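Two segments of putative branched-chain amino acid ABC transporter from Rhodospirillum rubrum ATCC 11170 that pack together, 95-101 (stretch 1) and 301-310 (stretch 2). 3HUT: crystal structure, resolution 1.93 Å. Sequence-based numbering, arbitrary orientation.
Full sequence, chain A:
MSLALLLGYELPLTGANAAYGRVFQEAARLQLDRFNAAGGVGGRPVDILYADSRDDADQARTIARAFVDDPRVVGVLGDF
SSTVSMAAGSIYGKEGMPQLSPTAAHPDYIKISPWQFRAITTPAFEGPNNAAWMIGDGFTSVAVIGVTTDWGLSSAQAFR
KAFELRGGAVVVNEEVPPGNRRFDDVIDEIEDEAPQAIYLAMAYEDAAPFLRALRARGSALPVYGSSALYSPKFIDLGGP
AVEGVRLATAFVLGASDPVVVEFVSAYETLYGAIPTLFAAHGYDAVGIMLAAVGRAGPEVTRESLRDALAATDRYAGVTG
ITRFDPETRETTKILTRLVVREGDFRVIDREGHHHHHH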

# COMPACT_ATOMS: atom_id res chain seq x y z
N GLU A 95 25.86 6.03 -0.31
CA GLU A 95 26.25 7.17 -1.14
C GLU A 95 25.53 8.49 -0.83
O GLU A 95 25.95 9.55 -1.29
CB GLU A 95 26.06 6.83 -2.62
CG GLU A 95 26.94 5.70 -3.13
CD GLU A 95 28.42 5.97 -2.92
OE1 GLU A 95 28.83 7.14 -3.05
OE2 GLU A 95 29.17 5.01 -2.63
N GLY A 96 24.45 8.43 -0.06
CA GLY A 96 23.72 9.64 0.27
C GLY A 96 22.73 10.10 -0.79
O GLY A 96 22.66 11.27 -1.14
N MSE A 97 21.96 9.15 -1.30
CA MSE A 97 20.95 9.43 -2.32
C MSE A 97 19.59 9.08 -1.72
O MSE A 97 19.38 7.95 -1.29
CB MSE A 97 21.19 8.56 -3.55
CG MSE A 97 20.11 8.67 -4.62
SE MSE A 97 20.17 10.32 -5.62
CE MSE A 97 21.53 9.84 -6.93
N PRO A 98 18.66 10.04 -1.68
CA PRO A 98 17.34 9.75 -1.12
C PRO A 98 16.57 8.83 -2.08
O PRO A 98 16.54 9.07 -3.29
CB PRO A 98 16.70 11.13 -0.98
CG PRO A 98 17.30 11.89 -2.12
CD PRO A 98 18.75 11.46 -2.09
N GLN A 99 15.95 7.79 -1.55
CA GLN A 99 15.21 6.82 -2.36
C GLN A 99 13.76 6.69 -1.90
O GLN A 99 13.49 6.52 -0.71
CB GLN A 99 15.90 5.45 -2.30
CG GLN A 99 15.06 4.27 -2.84
CD GLN A 99 15.70 2.91 -2.62
OE1 GLN A 99 16.49 2.71 -1.71
NE2 GLN A 99 15.34 1.95 -3.46
N LEU A 100 12.82 6.77 -2.84
CA LEU A 100 11.41 6.61 -2.49
C LEU A 100 10.81 5.49 -3.31
O LEU A 100 10.59 5.63 -4.52
CB LEU A 100 10.63 7.92 -2.74
CG LEU A 100 9.11 7.83 -2.55
CD1 LEU A 100 8.79 7.26 -1.20
CD2 LEU A 100 8.48 9.21 -2.72
N SER A 101 10.56 4.35 -2.66
CA SER A 101 9.95 3.22 -3.35
C SER A 101 8.44 3.31 -3.22
O SER A 101 7.91 3.46 -2.12
CB SER A 101 10.42 1.89 -2.74
OG SER A 101 9.67 0.83 -3.31
N THR A 301 19.59 19.72 -3.12
CA THR A 301 20.70 18.77 -3.14
C THR A 301 20.15 17.44 -2.63
O THR A 301 19.04 17.38 -2.09
CB THR A 301 21.86 19.18 -2.21
OG1 THR A 301 21.39 19.20 -0.85
CG2 THR A 301 22.38 20.56 -2.58
N ARG A 302 20.93 16.38 -2.79
CA ARG A 302 20.51 15.06 -2.34
C ARG A 302 20.22 15.10 -0.84
O ARG A 302 19.23 14.52 -0.38
CB ARG A 302 21.62 14.04 -2.64
CG ARG A 302 21.81 13.80 -4.12
CD ARG A 302 22.96 12.85 -4.43
NE ARG A 302 23.03 12.60 -5.87
CZ ARG A 302 24.00 11.92 -6.49
NH1 ARG A 302 25.01 11.39 -5.81
NH2 ARG A 302 23.95 11.77 -7.81
N GLU A 303 21.07 15.81 -0.10
CA GLU A 303 20.93 15.94 1.34
C GLU A 303 19.68 16.73 1.74
O GLU A 303 18.95 16.33 2.64
CB GLU A 303 22.17 16.63 1.94
CG GLU A 303 23.50 16.07 1.45
CD GLU A 303 23.77 16.37 -0.02
OE1 GLU A 303 23.70 17.55 -0.41
OE2 GLU A 303 24.05 15.42 -0.78
N SER A 304 19.46 17.87 1.09
CA SER A 304 18.30 18.69 1.42
C SER A 304 17.02 17.99 0.99
O SER A 304 15.97 18.16 1.62
CB SER A 304 18.40 20.07 0.77
OG SER A 304 18.14 20.01 -0.63
N LEU A 305 17.10 17.21 -0.09
CA LEU A 305 15.93 16.49 -0.57
C LEU A 305 15.58 15.37 0.41
O LEU A 305 14.41 15.06 0.61
CB LEU A 305 16.17 15.92 -1.97
CG LEU A 305 15.02 15.10 -2.58
CD1 LEU A 305 13.71 15.87 -2.47
CD2 LEU A 305 15.34 14.80 -4.04
N ARG A 306 16.59 14.76 1.03
CA ARG A 306 16.33 13.69 2.00
C ARG A 306 15.56 14.27 3.19
O ARG A 306 14.63 13.65 3.69
CB ARG A 306 17.64 13.07 2.49
CG ARG A 306 17.44 11.74 3.24
CD ARG A 306 18.31 11.67 4.48
NE ARG A 306 17.95 12.72 5.44
CZ ARG A 306 17.05 12.58 6.41
NH1 ARG A 306 16.40 11.44 6.58
NH2 ARG A 306 16.80 13.61 7.22
N ASP A 307 15.96 15.46 3.64
CA ASP A 307 15.28 16.11 4.76
C ASP A 307 13.84 16.45 4.40
O ASP A 307 12.93 16.20 5.19
CB ASP A 307 16.01 17.40 5.19
CG ASP A 307 17.28 17.13 5.96
OD1 ASP A 307 17.32 16.16 6.75
OD2 ASP A 307 18.25 17.90 5.78
N ALA A 308 13.64 17.03 3.22
CA ALA A 308 12.30 17.41 2.77
C ALA A 308 11.39 16.19 2.64
O ALA A 308 10.21 16.25 3.00
CB ALA A 308 12.38 18.15 1.44
N LEU A 309 11.93 15.09 2.11
CA LEU A 309 11.14 13.87 1.96
C LEU A 309 10.69 13.39 3.33
O LEU A 309 9.53 13.04 3.53
CB LEU A 309 11.97 12.77 1.30
CG LEU A 309 11.94 12.66 -0.22
CD1 LEU A 309 13.01 11.68 -0.68
CD2 LEU A 309 10.55 12.19 -0.67
N ALA A 310 11.63 13.39 4.27
CA ALA A 310 11.36 12.97 5.64
C ALA A 310 10.32 13.86 6.31
O ALA A 310 9.66 13.44 7.26
CB ALA A 310 12.65 12.99 6.45
O HOH W 1 25.86 11.52 -3.05
O HOH W 2 24.43 13.08 -0.24

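No direct hydrogen bond joins the two stretches; their polar link runs through two waters at one end, and the rest of the contact is van der Waals packing. Water 1 donates to Glu95 O (2.6 Å) and accepts from Arg302 NH1 (2.9 Å), while water 2 donates both to Gly96 O (2.7 Å) and to Glu303 OE2 (2.4 Å). The waters thus tie the carbonyls where one helix ends to side chains in the first turn of another. Gly96, the first residue to leave the helix before it, has phi/psi of 83/45°; a CB here would be jammed against the carbonyl O of Glu95, so the turn itself calls for glycine. Its own carbonyl lies against the second stretch, with Gly96 O 3.3 Å from Arg302 CB.

Arg302 points toward the first stretch and runs out nearly straight (m, t, t for chi1 to chi3), which carries its guanidinium beside Met97. That residue is a selenomethionine: its side chain starts sideways but bends back through chi2 and chi3, both p, to lay CE over one face of the guanidinium, with Met97 CE 3.2 Å from Arg302 NH2. The contact suits both partners, since a guanidinium can receive a methyl on its flat face while its nitrogens hydrogen-bond in the plane; NE, NH1 and NH2 are all engaged elsewhere in the structure.

The contact covers 388 Å², both sides summed. Met97, Pro98, Leu100, Leu305 and Leu309 are buried; Arg302, partly exposed, keeps its charged group near water. Pro98 has the largest area covered by the other stretch, just ahead of Arg302. Its compact ring, C-gamma endo, sits against the helix backbone, placing Pro98 CD 3.5 Å from Arg302 O and Pro98 CB 3.9 Å from Arg306 CA. The same ring meets two leucines, Pro98 CG lying 4.0 Å from Leu305 CG and Pro98 CB 3.7 Å from Leu309 CD1. Farther along, Leu100 CD2 reaches Leu309 CD2 at 4.2 Å, extending the apolar contact into the strand. Gln99, between Pro98 and Leu100, points away, while both neighbours point toward the helix; its side-chain amide is hydrogen-bonded elsewhere in the structure.

The helix start is secured within its own stretch by Ser304 N donating to the N-cap side chain at Thr301 OG1 (3.0 Å). Glu303 links it to the contact: Glu303 OE1 accepts from Thr301 OG1 (2.9 Å), while OE2 holds water 2. Arg306 offers only its near end to Pro98; the end of its side chain leads away, where Arg306 NH2 forms a salt bridge with Asp307 OD1 (2.6 Å).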